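Side-chain contacts in ribosomal-protein-alanine acetyltransferase (Clostridium acetobutylicum, PDB 3DNS), which probably transfers an acetyl group to the N-terminal alanine of a ribosomal protein, the present chain being its N-terminal, GNAT-type domain: residues A[70-73]-A[74-77]; A[124-128]-A[129-133]. All blocks are in the same frame, centred on the assembly; numbering follows the deposited sequence.

How the contacts relate
Both contacts are local: contact 1 links successive turns near the C-terminal end of helix 61-78, and contact 2 is the junction where strand 117-127 runs into the short helix 128-132. Their centres lie 11 Å apart on the same side of the chain's centre, and the two meet directly. Glu73 OE1 of contact 1 is 2.5 Å from Tyr131 OH of contact 2, a probable hydrogen bond; Lys77 NZ is 3.3 Å from Tyr128 OH, a weak hydrogen bond. The rings of Phe76 and Tyr131 are also stacked. Both contacts are structural packing within the acetyltransferase domain.

Contact 1. Residues A[70-73]-A[74-77]; sequences VFME and FLFK
Phe71 and Leu75, one helical turn apart, open the apolar side of this contact: Leu75 CG lies over one face of the Phe71 ring, and its CD1 branch comes to 3.8 Å from Phe71 CE2. Phe74 meets the same ring obliquely, its CD2 3.9 Å from Phe71 CE1. These two rings run side by side in the same direction, but their planes differ by 34° and their centroids are 5.8 Å apart, so the pair is oblique.

A Met-aromatic contact joins selenomethionine Met72 to Phe76. The SE atom is 3.7 Å from Phe76 CE2 and stands 59° off the ring normal, an oblique approach. Both side chains leave with CG anti to the carbonyl carbon, which lays them alongside each other; the bends at chi2 and chi3 of Met72 then turn its CE methyl toward Leu75 CD1.

Beneath the side chains run four backbone hydrogen bonds of the i to i+4 alpha-helical pattern. Phe76 N to Met72 O is 2.8 Å and close to straight, whereas Lys77 N to Glu73 O, at 2.9 Å, is more bent, with an N-H...O angle of 145°.

On the charged side the carboxylate of Glu73 touches the aliphatic part of Lys77, OE1 lying 3.5 Å from CG. Their charged ends stay apart, OE1 and NZ being 5.5 Å from each other, and Glu73 OE1 instead bonds Tyr131 OH.

The helix is the crossover of the beta-alpha-beta unit 46-53, 61-78, 83-89. Met72, Leu75 and Phe76 pack on Val84 of strand 83-89, Phe71 meets Phe49 edge-to-face, Phe71 and Phe74 touch Leu5 of strand 4-6, and helix 128-132 covers Met72 and Phe76 through its tyrosines.

Contact 2. Residues A[124-128]-A[129-133]; sequences FGMDY and KNYNS
Asp127 caps the helix that follows it: as the N-cap residue it accepts Asn130 N on OD1 at 2.9 Å, with an N-H...O angle of 163°. Its chi1 of 69° puts CG between the backbone N and the carbonyl carbon, folding the carboxylate back to the first turn. The backbone carbonyl of the same residue receives Tyr131 N at 2.9 Å, almost straight at 174°, so Asp127 grips two successive amides. A water bridges this corner, accepting from Asp127 N and from Asn130 ND2 at 2.6 Å; ND2 also bonds Gly101 O.

The close-packed apolar part is selenomethionine Met126, whose SE meets the Tyr131 ring at its edge, 3.8 Å from CD2, a Met-aromatic contact. Its CG lies 4.0 Å from Asn130 CG, the two side chains crossing at about a right angle.

The solvent side is looser. Lys129 is exposed and meets Asp127 through its CB, 3.5 Å from Asp127 OD1, and Asn132 lies alongside the Tyr128 ring, its CB 3.8 Å from CE2.

Helix 128-132 thus sits against helix 61-78, with Tyr131 stacked on Phe76, while strand 117-127 pairs with strand 83-89 on one flank and 103-114 on the other.

Contact 1. Residues A[70-73]-A[74-77]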
ATOM      1  N   VAL A  70      12.863   1.530 -14.442  1.00 20.08           N
ATOM      2  CA  VAL A  70      12.877   0.082 -14.645  1.00 20.53           C
ATOM      3  C   VAL A  70      11.912  -0.359 -15.721  1.00 20.46           C
ATOM      4  O   VAL A  70      12.299  -1.125 -16.623  1.00 20.52           O
ATOM      5  CB  VAL A  70      12.548  -0.715 -13.314  1.00 20.78           C
ATOM      6  CG1 VAL A  70      12.391  -2.185 -13.600  1.00 19.85           C
ATOM      7  CG2 VAL A  70      13.686  -0.509 -12.204  1.00 20.38           C
ATOM      8  N   PHE A  71      10.667   0.118 -15.631  1.00 20.60           N
ATOM      9  CA  PHE A  71       9.610  -0.303 -16.557  1.00 20.35           C
ATOM     10  C   PHE A  71       9.810   0.288 -17.957  1.00 20.22           C
ATOM     11  O   PHE A  71       9.565  -0.365 -18.970  1.00 20.30           O
ATOM     12  CB  PHE A  71       8.226  -0.013 -15.955  1.00 20.22           C
ATOM     13  CG  PHE A  71       7.127  -0.923 -16.467  1.00 21.11           C
ATOM     14  CD1 PHE A  71       7.197  -2.304 -16.290  1.00 21.20           C
ATOM     15  CD2 PHE A  71       6.031  -0.406 -17.145  1.00 20.98           C
ATOM     16  CE1 PHE A  71       6.175  -3.137 -16.748  1.00 21.70           C
ATOM     17  CE2 PHE A  71       5.039  -1.244 -17.644  1.00 20.18           C
ATOM     18  CZ  PHE A  71       5.105  -2.594 -17.448  1.00 19.61           C
HETATM   19  N   MSE A  72      10.294   1.523 -18.041  1.00 21.35           N
HETATM   20  CA  MSE A  72      10.565   2.125 -19.360  1.00 21.95           C
HETATM   21  C   MSE A  72      11.673   1.377 -20.098  1.00 21.73           C
HETATM   22  O   MSE A  72      11.583   1.121 -21.273  1.00 22.08           O
HETATM   23  CB  MSE A  72      10.995   3.620 -19.240  1.00 21.92           C
HETATM   24  CG  MSE A  72       9.938   4.668 -18.860  1.00 24.15           C
HETATM   25 SE   MSE A  72       8.221   4.439 -19.697  0.70 28.55          SE
HETATM   26  CE  MSE A  72       7.513   3.202 -18.340  1.00 25.27           C
ATOM     27  N   GLU A  73      12.739   1.054 -19.391  1.00 22.37           N
ATOM     28  CA  GLU A  73      13.820   0.272 -19.973  1.00 23.02           C
ATOM     29  C   GLU A  73      13.283  -1.036 -20.562  1.00 23.07           C
ATOM     30  O   GLU A  73      13.639  -1.411 -21.702  1.00 22.65           O
ATOM     31  CB  GLU A  73      14.944  -0.010 -18.956  1.00 22.39           C
ATOM     32  CG  GLU A  73      16.124  -0.940 -19.492  1.00 23.29           C
ATOM     33  CD  GLU A  73      17.067  -0.243 -20.440  1.00 26.75           C
ATOM     34  OE1 GLU A  73      16.979   1.005 -20.562  1.00 29.36           O
ATOM     35  OE2 GLU A  73      17.920  -0.931 -21.072  1.00 29.65           O
ATOM     36  N   PHE A  74      12.438  -1.702 -19.789  1.00 23.70           N
ATOM     37  CA  PHE A  74      11.711  -2.902 -20.245  1.00 23.67           C
ATOM     38  C   PHE A  74      10.872  -2.701 -21.517  1.00 23.47           C
ATOM     39  O   PHE A  74      10.949  -3.483 -22.442  1.00 22.86           O
ATOM     40  CB  PHE A  74      10.767  -3.380 -19.133  1.00 24.11           C
ATOM     41  CG  PHE A  74       9.942  -4.643 -19.490  1.00 24.38           C
ATOM     42  CD1 PHE A  74      10.563  -5.851 -19.775  1.00 24.00           C
ATOM     43  CD2 PHE A  74       8.553  -4.593 -19.531  1.00 25.42           C
ATOM     44  CE1 PHE A  74       9.802  -6.967 -20.085  1.00 25.62           C
ATOM     45  CE2 PHE A  74       7.796  -5.676 -19.854  1.00 25.04           C
ATOM     46  CZ  PHE A  74       8.404  -6.860 -20.130  1.00 24.61           C
ATOM     47  N   LEU A  75      10.024  -1.686 -21.514  1.00 22.17           N
ATOM     48  CA  LEU A  75       9.146  -1.398 -22.663  1.00 21.96           C
ATOM     49  C   LEU A  75       9.886  -0.946 -23.918  1.00 22.04           C
ATOM     50  O   LEU A  75       9.636  -1.477 -25.038  1.00 23.24           O
ATOM     51  CB  LEU A  75       8.079  -0.353 -22.250  1.00 22.64           C
ATOM     52  CG  LEU A  75       6.975  -0.787 -21.219  1.00 20.09           C
ATOM     53  CD1 LEU A  75       5.990   0.332 -20.958  1.00 19.13           C
ATOM     54  CD2 LEU A  75       6.188  -1.994 -21.624  1.00 16.72           C
ATOM     55  N   PHE A  76      10.780   0.028 -23.746  1.00 21.04           N
ATOM     56  CA  PHE A  76      11.569   0.583 -24.850  1.00 21.83           C
ATOM     57  C   PHE A  76      12.663  -0.330 -25.380  1.00 21.35           C
ATOM     58  O   PHE A  76      12.866  -0.356 -26.578  1.00 21.74           O
ATOM     59  CB  PHE A  76      12.205   1.934 -24.488  1.00 21.43           C
ATOM     60  CG  PHE A  76      11.210   3.010 -24.260  1.00 23.60           C
ATOM     61  CD1 PHE A  76      10.316   3.376 -25.268  1.00 21.88           C
ATOM     62  CD2 PHE A  76      11.133   3.666 -23.031  1.00 22.80           C
ATOM     63  CE1 PHE A  76       9.393   4.381 -25.070  1.00 22.41           C
ATOM     64  CE2 PHE A  76      10.194   4.705 -22.833  1.00 21.61           C
ATOM     65  CZ  PHE A  76       9.323   5.046 -23.827  1.00 21.30           C
ATOM     66  N   LYS A  77      13.371  -1.040 -24.519  1.00 21.33           N
ATOM     67  CA  LYS A  77      14.573  -1.721 -24.943  1.00 23.54           C
ATOM     68  C   LYS A  77      14.455  -3.212 -25.026  1.00 23.95           C
ATOM     69  O   LYS A  77      15.233  -3.826 -25.720  1.00 22.48           O
ATOM     70  CB  LYS A  77      15.743  -1.382 -24.020  1.00 24.32           C
ATOM     71  CG  LYS A  77      15.814   0.096 -23.718  1.00 26.99           C
ATOM     72  CD  LYS A  77      16.434   0.825 -24.874  1.00 29.97           C
ATOM     73  CE  LYS A  77      17.913   0.830 -24.788  1.00 30.66           C
ATOM     74  NZ  LYS A  77      18.362   1.842 -25.777  1.00 33.37           N
TER

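Contact 2. Residues A[124-128]-A[129-133]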
ATOM      1  N   PHE A 124       0.650  11.221 -18.852  1.00 22.78           N
ATOM      2  CA  PHE A 124       2.060  11.487 -19.194  1.00 22.21           C
ATOM      3  C   PHE A 124       2.513  10.713 -20.419  1.00 22.20           C
ATOM      4  O   PHE A 124       2.067   9.622 -20.627  1.00 22.80           O
ATOM      5  CB  PHE A 124       2.940  11.104 -18.026  1.00 22.27           C
ATOM      6  CG  PHE A 124       2.800  11.993 -16.879  1.00 21.37           C
ATOM      7  CD1 PHE A 124       3.452  13.201 -16.859  1.00 22.86           C
ATOM      8  CD2 PHE A 124       2.085  11.619 -15.780  1.00 22.84           C
ATOM      9  CE1 PHE A 124       3.317  14.052 -15.777  1.00 23.65           C
ATOM     10  CE2 PHE A 124       1.963  12.485 -14.686  1.00 23.55           C
ATOM     11  CZ  PHE A 124       2.574  13.688 -14.698  1.00 21.43           C
ATOM     12  N   GLY A 125       3.443  11.235 -21.209  1.00 23.01           N
ATOM     13  CA  GLY A 125       3.921  10.462 -22.347  1.00 23.57           C
ATOM     14  C   GLY A 125       5.423  10.558 -22.522  1.00 24.98           C
ATOM     15  O   GLY A 125       6.042  11.544 -22.098  1.00 25.43           O
HETATM   16  N   MSE A 126       6.003   9.501 -23.109  1.00 25.28           N
HETATM   17  CA  MSE A 126       7.412   9.478 -23.469  1.00 26.55           C
HETATM   18  C   MSE A 126       7.599   8.581 -24.675  1.00 24.81           C
HETATM   19  O   MSE A 126       7.071   7.484 -24.732  1.00 23.57           O
HETATM   20  CB  MSE A 126       8.269   8.965 -22.297  1.00 25.84           C
HETATM   21  CG  MSE A 126       9.712   8.783 -22.638  1.00 27.27           C
HETATM   22 SE   MSE A 126      10.851   8.338 -21.103  0.70 30.92          SE
HETATM   23  CE  MSE A 126      10.713   9.984 -20.059  1.00 29.91           C
ATOM     24  N   ASP A 127       8.363   9.057 -25.633  1.00 25.51           N
ATOM     25  CA  ASP A 127       8.757   8.214 -26.774  1.00 26.88           C
ATOM     26  C   ASP A 127      10.211   7.726 -26.686  1.00 26.87           C
ATOM     27  O   ASP A 127      10.981   8.201 -25.833  1.00 25.96           O
ATOM     28  CB  ASP A 127       8.378   8.851 -28.119  1.00 26.17           C
ATOM     29  CG  ASP A 127       9.164  10.048 -28.450  1.00 28.77           C
ATOM     30  OD1 ASP A 127      10.235  10.308 -27.868  1.00 30.73           O
ATOM     31  OD2 ASP A 127       8.693  10.769 -29.331  1.00 35.10           O
ATOM     32  N   TYR A 128      10.560   6.745 -27.530  1.00 28.44           N
ATOM     33  CA  TYR A 128      11.909   6.159 -27.541  1.00 29.40           C
ATOM     34  C   TYR A 128      12.986   7.236 -27.748  1.00 29.85           C
ATOM     35  O   TYR A 128      13.995   7.267 -27.029  1.00 30.89           O
ATOM     36  CB  TYR A 128      12.021   5.066 -28.630  1.00 29.69           C
ATOM     37  CG  TYR A 128      13.289   4.244 -28.625  1.00 29.30           C
ATOM     38  CD1 TYR A 128      13.322   2.980 -28.028  1.00 29.47           C
ATOM     39  CD2 TYR A 128      14.451   4.712 -29.251  1.00 31.33           C
ATOM     40  CE1 TYR A 128      14.463   2.214 -28.031  1.00 30.94           C
ATOM     41  CE2 TYR A 128      15.631   3.952 -29.273  1.00 32.18           C
ATOM     42  CZ  TYR A 128      15.635   2.697 -28.659  1.00 32.98           C
ATOM     43  OH  TYR A 128      16.791   1.937 -28.666  1.00 32.30           O
ATOM     44  N   LYS A 129      12.786   8.106 -28.724  1.00 31.14           N
ATOM     45  CA  LYS A 129      13.730   9.194 -28.982  1.00 32.08           C
ATOM     46  C   LYS A 129      14.047   9.947 -27.685  1.00 32.92           C
ATOM     47  O   LYS A 129      15.213  10.208 -27.353  1.00 32.92           O
ATOM     48  CB  LYS A 129      13.097  10.175 -29.924  1.00 32.40           C
ATOM     49  CG  LYS A 129      13.055   9.726 -31.341  1.00 34.12           C
ATOM     50  CD  LYS A 129      12.902  10.913 -32.310  1.00 33.82           C
ATOM     51  CE  LYS A 129      11.445  11.181 -32.727  1.00 35.49           C
ATOM     52  NZ  LYS A 129      11.402  11.794 -34.108  1.00 34.42           N
ATOM     53  N   ASN A 130      12.974  10.330 -26.991  1.00 33.02           N
ATOM     54  CA  ASN A 130      13.040  11.005 -25.675  1.00 33.47           C
ATOM     55  C   ASN A 130      13.838  10.160 -24.664  1.00 33.43           C
ATOM     56  O   ASN A 130      14.845  10.615 -24.126  1.00 33.03           O
ATOM     57  CB  ASN A 130      11.609  11.280 -25.146  1.00 33.08           C
ATOM     58  CG  ASN A 130      11.583  12.079 -23.846  1.00 34.07           C
ATOM     59  OD1 ASN A 130      12.553  12.071 -23.051  1.00 36.35           O
ATOM     60  ND2 ASN A 130      10.450  12.743 -23.595  1.00 28.08           N
ATOM     61  N   TYR A 131      13.404   8.923 -24.475  1.00 33.67           N
ATOM     62  CA  TYR A 131      14.061   7.992 -23.583  1.00 34.54           C
ATOM     63  C   TYR A 131      15.542   7.789 -23.862  1.00 35.49           C
ATOM     64  O   TYR A 131      16.340   7.775 -22.932  1.00 36.31           O
ATOM     65  CB  TYR A 131      13.375   6.631 -23.640  1.00 32.48           C
ATOM     66  CG  TYR A 131      13.944   5.654 -22.655  1.00 31.45           C
ATOM     67  CD1 TYR A 131      14.708   4.575 -23.074  1.00 30.43           C
ATOM     68  CD2 TYR A 131      13.710   5.797 -21.275  1.00 31.27           C
ATOM     69  CE1 TYR A 131      15.236   3.657 -22.128  1.00 32.72           C
ATOM     70  CE2 TYR A 131      14.215   4.890 -20.343  1.00 30.83           C
ATOM     71  CZ  TYR A 131      14.988   3.824 -20.761  1.00 29.69           C
ATOM     72  OH  TYR A 131      15.539   2.940 -19.826  1.00 27.23           O
ATOM     73  N   ASN A 132      15.887   7.557 -25.119  1.00 37.51           N
ATOM     74  CA  ASN A 132      17.242   7.161 -25.503  1.00 39.30           C
ATOM     75  C   ASN A 132      18.242   8.313 -25.684  1.00 41.36           C
ATOM     76  O   ASN A 132      19.450   8.070 -25.853  1.00 41.14           O
ATOM     77  CB  ASN A 132      17.181   6.335 -26.802  1.00 39.21           C
ATOM     78  CG  ASN A 132      18.330   5.331 -26.927  1.00 39.16           C
ATOM     79  OD1 ASN A 132      18.690   4.919 -28.031  1.00 37.93           O
ATOM     80  ND2 ASN A 132      18.879   4.916 -25.803  1.00 37.86           N
ATOM     81  N   SER A 133      17.775   9.566 -25.659  1.00 43.99           N
ATOM     82  CA  SER A 133      18.708  10.690 -25.896  1.00 44.80           C
ATOM     83  C   SER A 133      19.739  10.873 -24.742  1.00 47.20           C
ATOM     84  O   SER A 133      19.515  10.452 -23.568  1.00 49.27           O
ATOM     85  CB  SER A 133      17.922  11.956 -26.140  1.00 45.39           C
ATOM     86  OG  SER A 133      17.345  12.400 -24.943  1.00 47.00           O
TER
HETATM   87  O   HOH W   1       8.603  12.065 -25.236  1.00 37.78           O